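Local coordinates for protein cysteine synthase (Fusobacterium nucleatum subsp. nucleatum strain ATCC 25586, PDB 5B55) that probably produces hydrogen sulfide from cysteine and may also make cysteine, using pyridoxal 5'-phosphate, which forms an alpha-aminoacrylate intermediate with the substrate, at residues G278-G283 against V298-D303; A71-A76 against D145-S150. The protein carries 1 engineered substitution. All coordinates share one frame; numbering follows the deposited sequence.

Contact 1. Residues G278-G283 against V298-D303. With 0JO (2-{[(E)-{3-hydroxy-2-methyl-5-[(phosphonooxy)methyl]pyridin-4-yl}methylidene]amino}prop-2-enoic acid), chain D.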
loop_
_atom_site.group_PDB
_atom_site.type_symbol
_atom_site.label_atom_id
_atom_site.label_comp_id
_atom_site.label_asym_id
_atom_site.label_seq_id
_atom_site.Cartn_x
_atom_site.Cartn_y
_atom_site.Cartn_z
ATOM N N GLY A 278 -2.961 15.353 -3.270
ATOM C CA GLY A 278 -2.455 16.619 -3.810
ATOM C C GLY A 278 -3.415 17.741 -3.506
ATOM O O GLY A 278 -3.005 18.811 -3.056
ATOM N N ALA A 279 -4.697 17.492 -3.763
ATOM C CA ALA A 279 -5.717 18.490 -3.503
ATOM C C ALA A 279 -5.720 18.874 -2.040
ATOM O O ALA A 279 -5.752 20.048 -1.692
ATOM C CB ALA A 279 -7.107 18.009 -3.936
ATOM N N ASN A 280 -5.697 17.891 -1.180
ATOM C CA ASN A 280 -5.697 18.181 0.268
ATOM C C ASN A 280 -4.474 19.011 0.693
ATOM O O ASN A 280 -4.629 19.869 1.558
ATOM C CB ASN A 280 -5.741 16.897 1.075
ATOM C CG ASN A 280 -7.136 16.261 1.096
ATOM O OD1 ASN A 280 -8.102 16.862 0.628
ATOM N ND2 ASN A 280 -7.269 15.093 1.753
ATOM N N PHE A 281 -3.302 18.737 0.088
ATOM C CA PHE A 281 -2.095 19.460 0.454
ATOM C C PHE A 281 -2.304 20.959 0.096
ATOM O O PHE A 281 -2.082 21.818 0.912
ATOM C CB PHE A 281 -0.889 18.923 -0.286
ATOM C CG PHE A 281 0.399 19.478 0.209
ATOM C CD1 PHE A 281 0.861 20.708 -0.246
ATOM C CD2 PHE A 281 1.105 18.820 1.226
ATOM C CE1 PHE A 281 2.013 21.240 0.251
ATOM C CE2 PHE A 281 2.286 19.348 1.722
ATOM C CZ PHE A 281 2.730 20.565 1.232
ATOM N N ILE A 282 -2.761 21.213 -1.110
ATOM C CA ILE A 282 -3.051 22.560 -1.544
ATOM C C ILE A 282 -4.068 23.238 -0.648
ATOM O O ILE A 282 -3.910 24.423 -0.309
ATOM C CB ILE A 282 -3.521 22.623 -2.996
ATOM C CG1 ILE A 282 -2.439 22.135 -4.001
ATOM C CG2 ILE A 282 -3.951 24.032 -3.345
ATOM C CD1 ILE A 282 -1.095 22.845 -3.932
ATOM N N GLY A 283 -5.099 22.494 -0.259
ATOM C CA GLY A 283 -6.152 23.020 0.589
ATOM C C GLY A 283 -5.631 23.406 1.970
ATOM O O GLY A 283 -6.061 24.424 2.558
ATOM N N VAL A 298 -3.554 20.430 9.611
ATOM C CA VAL A 298 -3.480 18.996 9.461
ATOM C C VAL A 298 -4.353 18.595 8.294
ATOM O O VAL A 298 -5.439 19.176 8.067
ATOM C CB VAL A 298 -3.958 18.239 10.755
ATOM C CG1 VAL A 298 -3.866 16.728 10.566
ATOM C CG2 VAL A 298 -3.094 18.644 11.938
ATOM N N THR A 299 -3.857 17.640 7.518
ATOM C CA THR A 299 -4.685 16.992 6.503
ATOM C C THR A 299 -4.331 15.494 6.378
ATOM O O THR A 299 -3.613 14.969 7.204
ATOM C CB THR A 299 -4.666 17.793 5.163
ATOM O OG1 THR A 299 -5.683 17.285 4.308
ATOM C CG2 THR A 299 -3.380 17.700 4.473
ATOM N N VAL A 300 -4.903 14.839 5.363
ATOM C CA VAL A 300 -4.721 13.451 5.111
ATOM C C VAL A 300 -4.409 13.188 3.641
ATOM O O VAL A 300 -4.840 13.889 2.786
ATOM C CB VAL A 300 -5.942 12.600 5.571
ATOM C CG1 VAL A 300 -6.293 12.868 7.031
ATOM C CG2 VAL A 300 -7.170 12.851 4.706
ATOM N N PHE A 301 -3.670 12.121 3.398
ATOM C CA PHE A 301 -3.388 11.577 2.104
ATOM C C PHE A 301 -4.142 10.228 2.043
ATOM O O PHE A 301 -3.652 9.224 2.516
ATOM C CB PHE A 301 -1.908 11.299 1.915
ATOM C CG PHE A 301 -1.040 12.494 1.785
ATOM C CD1 PHE A 301 -1.523 13.774 1.496
ATOM C CD2 PHE A 301 0.331 12.340 1.940
ATOM C CE1 PHE A 301 -0.650 14.859 1.421
ATOM C CE2 PHE A 301 1.183 13.434 1.831
ATOM C CZ PHE A 301 0.692 14.673 1.584
ATOM N N PRO A 302 -5.330 10.216 1.412
ATOM C CA PRO A 302 -6.186 9.044 1.458
ATOM C C PRO A 302 -5.683 7.745 0.853
ATOM O O PRO A 302 -6.099 6.706 1.356
ATOM C CB PRO A 302 -7.461 9.496 0.734
ATOM C CG PRO A 302 -7.472 10.999 0.962
ATOM C CD PRO A 302 -6.029 11.383 0.806
ATOM N N ASP A 303 -4.843 7.784 -0.207
ATOM C CA ASP A 303 -4.341 6.589 -0.797
ATOM C C ASP A 303 -3.047 6.825 -1.563
ATOM O O ASP A 303 -2.608 7.956 -1.633
ATOM C CB ASP A 303 -5.421 5.929 -1.691
ATOM C CG ASP A 303 -5.815 6.754 -2.918
ATOM O OD1 ASP A 303 -5.274 7.858 -3.120
ATOM O OD2 ASP A 303 -6.757 6.291 -3.651
HETATM O O 0JO D . -16.484 5.500 -2.463
HETATM C C 0JO D . -15.519 6.060 -2.015
HETATM O OXT 0JO D . -14.406 5.554 -1.986
HETATM C CA 0JO D . -15.595 7.524 -1.606
HETATM C CB 0JO D . -16.733 8.299 -1.779
HETATM N N 0JO D . -14.232 8.064 -1.462
HETATM C C4A 0JO D . -13.759 9.007 -0.764
HETATM C C4 0JO D . -12.337 9.503 -1.053
HETATM C C3 0JO D . -11.280 8.843 -1.694
HETATM O O3 0JO D . -11.414 7.550 -2.160
HETATM C C2 0JO D . -10.074 9.555 -1.892
HETATM C C2A 0JO D . -8.908 8.945 -2.632
HETATM N N1 0JO D . -9.920 10.801 -1.432
HETATM C C6 0JO D . -10.893 11.418 -0.790
HETATM C C5 0JO D . -12.118 10.785 -0.581
HETATM C C5A 0JO D . -13.214 11.548 0.144
HETATM O OP4 0JO D . -13.285 11.090 1.440
HETATM P P 0JO D . -14.679 11.114 2.285
HETATM O OP3 0JO D . -15.198 12.426 2.037
HETATM O OP1 0JO D . -14.440 10.800 3.619
HETATM O OP2 0JO D . -15.550 10.142 1.564
#
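A single side-chain amide, that of Asn280, ties the helix to segment 298-303, which carries Pro302 and Asp303 of the pocket: its ND2 donates to the backbone O of Val300 over 2.9 Å, nearly straight at 175°. A chi1 of -76° sets CG beside the backbone N and opposite the carbonyl carbon, which carries ND2 to that oxygen. The acceptor lies in the amide plane, the donor tilted 27° from the Val300 carbonyl plane. OD1 takes the backbone N of Gly186, so both polar ends of the buried amide are bonded and its flip is fixed. Thr299 OG1, bonded to Val184 O, comes within 3.3 Å of Asn280 CB. Phe281 and Phe301 lie side by side, Phe281 CD2 at the edge of the other ring, 4.2 Å from Phe301 CZ. Pro302 sets its ring beside the pyridine of the aminoacrylate adduct 0JO, CG 3.4 Å from N1, and Asp303 OD2, hydrogen-bonded to Tyr308 OH and the dimethylated lysine at position 307, also lies near the methyl C2A. Helix 275-288 is thus joined to the loop after strand 297-298 at the pyridine end of the pocket, in a fold type II pyridoxal-phosphate enzyme of the cysteine synthase family.

Contact 2. Residues A71-A76 against D145-S150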
loop_
_atom_site.group_PDB
_atom_site.type_symbol
_atom_site.label_atom_id
_atom_site.label_comp_id
_atom_site.label_asym_id
_atom_site.label_seq_id
_atom_site.Cartn_x
_atom_site.Cartn_y
_atom_site.Cartn_z
ATOM N N ALA A 71 -24.686 -12.489 4.866
ATOM C CA ALA A 71 -25.533 -11.514 4.157
ATOM C C ALA A 71 -24.693 -10.733 3.133
ATOM O O ALA A 71 -23.547 -10.482 3.389
ATOM C CB ALA A 71 -26.143 -10.543 5.135
ATOM N N PRO A 72 -25.272 -10.391 1.988
ATOM C CA PRO A 72 -24.493 -9.560 1.049
ATOM C C PRO A 72 -24.308 -8.111 1.550
ATOM O O PRO A 72 -25.199 -7.519 2.195
ATOM C CB PRO A 72 -25.311 -9.592 -0.247
ATOM C CG PRO A 72 -26.673 -9.951 0.165
ATOM C CD PRO A 72 -26.559 -10.833 1.392
ATOM N N ILE A 73 -23.129 -7.608 1.327
ATOM C CA ILE A 73 -22.799 -6.197 1.586
ATOM C C ILE A 73 -22.808 -5.504 0.221
ATOM O O ILE A 73 -22.110 -5.950 -0.728
ATOM C CB ILE A 73 -21.408 -6.052 2.198
ATOM C CG1 ILE A 73 -21.430 -6.598 3.604
ATOM C CG2 ILE A 73 -21.010 -4.552 2.253
ATOM C CD1 ILE A 73 -20.055 -7.022 4.075
ATOM N N VAL A 74 -23.638 -4.489 0.096
ATOM C CA VAL A 74 -23.868 -3.818 -1.168
ATOM C C VAL A 74 -23.673 -2.281 -1.015
ATOM O O VAL A 74 -24.275 -1.650 -0.164
ATOM C CB VAL A 74 -25.297 -4.133 -1.700
ATOM C CG1 VAL A 74 -25.538 -3.487 -3.045
ATOM C CG2 VAL A 74 -25.522 -5.668 -1.841
ATOM N N GLU A 75 -22.872 -1.712 -1.904
ATOM C CA GLU A 75 -22.423 -0.344 -1.737
ATOM C C GLU A 75 -22.175 0.317 -3.073
ATOM O O GLU A 75 -21.869 -0.338 -4.076
ATOM C CB GLU A 75 -21.181 -0.270 -0.786
ATOM C CG GLU A 75 -20.715 1.129 -0.360
ATOM C CD GLU A 75 -21.779 2.012 0.232
ATOM O OE1 GLU A 75 -22.761 2.412 -0.461
ATOM O OE2 GLU A 75 -21.643 2.428 1.403
ATOM N N ALA A 76 -22.324 1.641 -3.084
ATOM C CA ALA A 76 -21.963 2.414 -4.254
ATOM C C ALA A 76 -20.727 3.242 -3.908
ATOM O O ALA A 76 -20.607 3.733 -2.777
ATOM C CB ALA A 76 -23.122 3.289 -4.665
ATOM N N ASP A 145 -32.129 -9.689 3.172
ATOM C CA ASP A 145 -31.059 -9.587 4.207
ATOM C C ASP A 145 -29.799 -8.815 3.773
ATOM O O ASP A 145 -28.774 -8.944 4.412
ATOM C CB ASP A 145 -30.768 -10.997 4.723
ATOM C CG ASP A 145 -31.944 -11.536 5.555
ATOM O OD1 ASP A 145 -32.572 -10.753 6.333
ATOM O OD2 ASP A 145 -32.237 -12.738 5.415
ATOM N N THR A 146 -29.905 -7.981 2.721
ATOM C CA THR A 146 -28.798 -7.148 2.252
ATOM C C THR A 146 -28.367 -6.168 3.298
ATOM O O THR A 146 -29.191 -5.535 3.867
ATOM C CB THR A 146 -29.220 -6.346 0.999
ATOM O OG1 THR A 146 -29.391 -7.246 -0.078
ATOM C CG2 THR A 146 -28.122 -5.358 0.550
ATOM N N TYR A 147 -27.077 -6.087 3.574
ATOM C CA TYR A 147 -26.529 -5.021 4.455
ATOM C C TYR A 147 -26.043 -3.839 3.575
ATOM O O TYR A 147 -25.255 -4.032 2.639
ATOM C CB TYR A 147 -25.396 -5.492 5.375
ATOM C CG TYR A 147 -24.936 -4.347 6.257
ATOM C CD1 TYR A 147 -25.769 -3.849 7.247
ATOM C CD2 TYR A 147 -23.729 -3.665 5.984
ATOM C CE1 TYR A 147 -25.408 -2.725 7.967
ATOM C CE2 TYR A 147 -23.344 -2.552 6.712
ATOM C CZ TYR A 147 -24.171 -2.090 7.694
ATOM O OH TYR A 147 -23.769 -1.029 8.422
ATOM N N LEU A 148 -26.582 -2.643 3.832
ATOM C CA LEU A 148 -26.225 -1.428 3.085
ATOM C C LEU A 148 -25.393 -0.560 3.995
ATOM O O LEU A 148 -25.930 0.096 4.896
ATOM C CB LEU A 148 -27.462 -0.620 2.618
ATOM C CG LEU A 148 -28.361 -1.254 1.529
ATOM C CD1 LEU A 148 -29.593 -0.372 1.326
ATOM C CD2 LEU A 148 -27.612 -1.483 0.226
ATOM N N PRO A 149 -24.068 -0.535 3.778
ATOM C CA PRO A 149 -23.297 0.415 4.613
ATOM C C PRO A 149 -23.695 1.895 4.448
ATOM O O PRO A 149 -23.478 2.678 5.369
ATOM C CB PRO A 149 -21.839 0.218 4.131
ATOM C CG PRO A 149 -21.830 -1.033 3.331
ATOM C CD PRO A 149 -23.234 -1.247 2.825
ATOM N N SER A 150 -24.231 2.263 3.286
ATOM C CA SER A 150 -24.812 3.563 2.995
ATOM C C SER A 150 -23.862 4.690 3.404
ATOM O O SER A 150 -24.174 5.540 4.254
ATOM C CB SER A 150 -26.213 3.676 3.629
ATOM O OG SER A 150 -26.055 3.292 4.955
HETATM O O HOH W 1 -24.950 0.877 0.735
#
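In Thr146, chi1 of -69° places OG1 beside the backbone N and CG2 opposite it; the methyl meets Val74 CG2 at 3.5 Å, while OG1 turns toward the ring of Pro72 and bonds to Asn143 O. Glu75 first extends (chi1 -172°) and then bends at chi2, which brings its carboxylate back alongside Pro149: OE2 lies 3.5 Å from Pro149 CB and is held by the backbone N of Gln151, while OE1 takes the N of Ala76 through its anti lone pair. Between these ends the backbones run in the same direction and join in one parallel bridge, Ile73 with Tyr147. Tyr147 N donates to Pro72 O at 2.7 Å, and Val74 N donates to Tyr147 O at 3.0 Å. Past this single bridge a water takes over, which donates to Val74 O at 2.8 Å, accepts from Ser150 N and gives a weak bond to Glu75 OE1. Ile73 CG2 meets Pro149 CG at 3.8 Å, the two side chains crossing at about a right angle, and Leu148 CD2 closes on Val74 CB at 4.0 Å. The loop 145-150 therefore lines the outer edge of strand 73-76, whose other edge pairs with strand 96-101; Phe85 of helix 80-91 packs against Ile73 and Pro149, and Phe139 covers Val74 and Thr146.

The two contacts stand in series along the chain and do not touch: their centres are 29 Å apart and their nearest atoms about 14 Å. Each sits by a different parallel sheet, contact 2 on edge strand 73-76 and contact 1 where the chain leaves edge strand 297-298, and the cofactor lies between them. Contact 1 reaches it directly through Pro302 and Asp303. Contact 2 stays farther back, the side chain of Glu75 being about 6 Å from 0JO; the chain leaving strand 73-76 then supplies Thr77, Ser78 and Thr81, which hydrogen-bond 0JO. The pocket is thus approached from both sheets.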